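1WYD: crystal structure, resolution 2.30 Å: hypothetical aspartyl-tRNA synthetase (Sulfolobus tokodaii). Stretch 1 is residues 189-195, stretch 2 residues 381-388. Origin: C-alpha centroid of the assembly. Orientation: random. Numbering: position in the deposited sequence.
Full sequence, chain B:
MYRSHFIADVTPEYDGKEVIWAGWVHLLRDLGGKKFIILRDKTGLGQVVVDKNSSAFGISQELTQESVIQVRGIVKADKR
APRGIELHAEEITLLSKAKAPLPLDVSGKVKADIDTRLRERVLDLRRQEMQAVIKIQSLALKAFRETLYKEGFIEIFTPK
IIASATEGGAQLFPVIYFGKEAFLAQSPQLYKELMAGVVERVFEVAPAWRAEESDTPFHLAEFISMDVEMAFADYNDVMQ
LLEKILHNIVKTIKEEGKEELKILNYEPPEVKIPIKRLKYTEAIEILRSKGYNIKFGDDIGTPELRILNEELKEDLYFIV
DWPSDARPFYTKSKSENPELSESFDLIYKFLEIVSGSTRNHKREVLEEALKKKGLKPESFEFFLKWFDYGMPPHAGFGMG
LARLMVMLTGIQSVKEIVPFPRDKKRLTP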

# COMPACT_ATOMS: atom_id res chain seq x y z
N GLN B 189 10.65 -8.67 5.74
CA GLN B 189 11.55 -9.81 5.48
C GLN B 189 11.03 -11.23 5.76
O GLN B 189 10.83 -12.01 4.82
CB GLN B 189 12.92 -9.62 6.15
CG GLN B 189 13.99 -10.58 5.63
CD GLN B 189 14.16 -10.47 4.11
OE1 GLN B 189 14.38 -9.37 3.60
NE2 GLN B 189 14.05 -11.60 3.38
N LEU B 190 10.89 -11.59 7.02
CA LEU B 190 10.47 -12.93 7.38
C LEU B 190 9.09 -13.26 6.82
O LEU B 190 8.90 -14.36 6.30
CB LEU B 190 10.45 -13.11 8.92
CG LEU B 190 9.69 -14.35 9.46
CD1 LEU B 190 10.43 -15.66 9.11
CD2 LEU B 190 9.47 -14.27 10.99
N TYR B 191 8.16 -12.32 6.90
CA TYR B 191 6.78 -12.58 6.53
C TYR B 191 6.58 -12.79 5.03
O TYR B 191 5.75 -13.64 4.64
CB TYR B 191 5.86 -11.52 7.10
CG TYR B 191 5.83 -11.59 8.63
CD1 TYR B 191 6.66 -10.77 9.41
CD2 TYR B 191 5.01 -12.51 9.30
CE1 TYR B 191 6.65 -10.83 10.82
CE2 TYR B 191 4.99 -12.59 10.70
CZ TYR B 191 5.82 -11.75 11.45
OH TYR B 191 5.83 -11.81 12.83
N LYS B 192 7.35 -12.08 4.21
CA LYS B 192 7.19 -12.18 2.77
C LYS B 192 7.82 -13.48 2.28
O LYS B 192 7.32 -14.11 1.35
CB LYS B 192 7.73 -10.93 2.03
CG LYS B 192 9.20 -10.73 2.13
CD LYS B 192 9.63 -9.39 1.57
CE LYS B 192 11.16 -9.37 1.43
NZ LYS B 192 11.72 -8.13 0.89
N GLU B 193 8.88 -13.91 2.96
CA GLU B 193 9.44 -15.24 2.69
C GLU B 193 8.39 -16.28 2.97
O GLU B 193 8.17 -17.18 2.16
CB GLU B 193 10.68 -15.50 3.53
CG GLU B 193 11.82 -14.52 3.27
CD GLU B 193 13.17 -15.04 3.75
OE1 GLU B 193 13.50 -16.22 3.47
OE2 GLU B 193 13.93 -14.25 4.37
N LEU B 194 7.73 -16.14 4.12
CA LEU B 194 6.68 -17.05 4.54
C LEU B 194 5.57 -17.12 3.51
O LEU B 194 5.10 -18.22 3.17
CB LEU B 194 6.09 -16.64 5.91
CG LEU B 194 7.02 -16.77 7.13
CD1 LEU B 194 6.22 -16.75 8.40
CD2 LEU B 194 7.91 -18.01 7.06
N MET B 195 5.10 -15.95 3.08
CA MET B 195 4.01 -15.86 2.14
C MET B 195 4.48 -16.30 0.76
O MET B 195 3.66 -16.74 -0.04
CB MET B 195 3.45 -14.44 2.05
CG MET B 195 2.81 -13.95 3.31
SD MET B 195 1.34 -14.83 3.69
CE MET B 195 0.22 -14.09 2.54
N GLU B 381 14.20 -18.99 16.91
CA GLU B 381 13.28 -20.11 16.68
C GLU B 381 12.05 -19.63 15.90
O GLU B 381 11.58 -20.34 15.02
CB GLU B 381 12.86 -20.78 18.00
CG GLU B 381 12.30 -22.20 17.91
CD GLU B 381 12.90 -23.05 16.79
OE1 GLU B 381 14.14 -23.12 16.65
OE2 GLU B 381 12.12 -23.69 16.04
N PHE B 382 11.58 -18.42 16.22
CA PHE B 382 10.47 -17.77 15.52
C PHE B 382 10.68 -17.65 14.00
O PHE B 382 9.70 -17.54 13.24
CB PHE B 382 10.18 -16.40 16.13
CG PHE B 382 11.15 -15.33 15.71
CD1 PHE B 382 12.41 -15.24 16.32
CD2 PHE B 382 10.81 -14.42 14.72
CE1 PHE B 382 13.33 -14.26 15.94
CE2 PHE B 382 11.71 -13.42 14.33
CZ PHE B 382 12.98 -13.34 14.94
N PHE B 383 11.94 -17.66 13.57
CA PHE B 383 12.28 -17.61 12.16
C PHE B 383 12.62 -18.99 11.60
O PHE B 383 12.20 -19.36 10.51
CB PHE B 383 13.47 -16.64 11.98
CG PHE B 383 13.76 -16.24 10.54
CD1 PHE B 383 13.63 -14.89 10.14
CD2 PHE B 383 14.25 -17.16 9.62
CE1 PHE B 383 13.93 -14.48 8.84
CE2 PHE B 383 14.56 -16.77 8.32
CZ PHE B 383 14.39 -15.42 7.92
N LEU B 384 13.39 -19.76 12.36
CA LEU B 384 13.82 -21.10 11.97
C LEU B 384 12.71 -22.13 11.77
O LEU B 384 12.76 -22.90 10.80
CB LEU B 384 14.81 -21.63 12.99
CG LEU B 384 16.10 -20.82 13.11
CD1 LEU B 384 16.83 -21.30 14.37
CD2 LEU B 384 16.95 -21.01 11.85
N LYS B 385 11.71 -22.11 12.65
CA LYS B 385 10.69 -23.16 12.72
C LYS B 385 9.97 -23.42 11.41
O LYS B 385 9.65 -24.57 11.10
CB LYS B 385 9.62 -22.83 13.77
CG LYS B 385 8.76 -21.63 13.41
CD LYS B 385 7.34 -21.79 13.94
CE LYS B 385 7.16 -20.99 15.22
NZ LYS B 385 5.72 -21.02 15.58
N TRP B 386 9.68 -22.35 10.67
CA TRP B 386 8.86 -22.43 9.46
C TRP B 386 9.53 -23.29 8.40
O TRP B 386 8.85 -23.92 7.61
CB TRP B 386 8.57 -21.05 8.91
CG TRP B 386 8.03 -20.12 9.92
CD1 TRP B 386 8.68 -19.07 10.51
CD2 TRP B 386 6.71 -20.16 10.49
NE1 TRP B 386 7.85 -18.46 11.41
CE2 TRP B 386 6.63 -19.10 11.42
CE3 TRP B 386 5.59 -20.98 10.30
CZ2 TRP B 386 5.48 -18.85 12.16
CZ3 TRP B 386 4.44 -20.73 11.05
CH2 TRP B 386 4.40 -19.67 11.96
N PHE B 387 10.86 -23.34 8.44
CA PHE B 387 11.69 -24.10 7.48
C PHE B 387 11.77 -25.61 7.73
O PHE B 387 12.41 -26.34 6.97
CB PHE B 387 13.11 -23.50 7.40
CG PHE B 387 13.12 -22.09 6.89
CD1 PHE B 387 12.75 -21.04 7.70
CD2 PHE B 387 13.46 -21.82 5.57
CE1 PHE B 387 12.70 -19.76 7.23
CE2 PHE B 387 13.44 -20.52 5.10
CZ PHE B 387 13.04 -19.49 5.94
N ASP B 388 11.08 -26.09 8.77
CA ASP B 388 10.93 -27.53 8.96
C ASP B 388 9.89 -28.13 8.03
O ASP B 388 9.81 -29.36 7.88
CB ASP B 388 10.53 -27.86 10.40
CG ASP B 388 11.67 -27.68 11.39
OD1 ASP B 388 11.37 -27.27 12.54
OD2 ASP B 388 12.88 -27.91 11.15

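Two leucines and a glutamate on one helix pack against four aromatic rings of a second segment, in a contact made by apolar packing and CH-pi interactions with no hydrogen bond across it. L190 has the largest area covered by the other stretch: its CA-to-CB bond points toward that stretch, and its side chain touches three of the four rings. L190 CD1 sits over the face of F383, 3.7 Å from the ring centroid and 3.4 Å from F383 CD1, and also lies 4.1 Å from W386 CD1; L190 CD2 approaches F382 CD2 at 4.0 Å. A branched side chain suits this place because it can fill the space among three rings. One helical turn on, L194 starts out sideways but its end swings in, placing CD1 over the five-membered ring of W386, 3.8 Å from that ring's centroid, and CD2 3.6 Å from W386 CG. The indole is further tied to its own segment by a weak hydrogen bond from W386 NE1 to F382 O (2.8 Å). E193 meets ring edges, where C-H groups are slightly positive: OE2 lies 3.8 Å from F383 CZ and OE1 4.1 Å from F387 CZ. Both oxygens of its buried carboxylate have hydrogen-bond partners: Q189 NE2 donates to E193 OE2 at 2.8 Å, and OE1 is bonded elsewhere in the structure. The contact buries 341 Å², both sides summed.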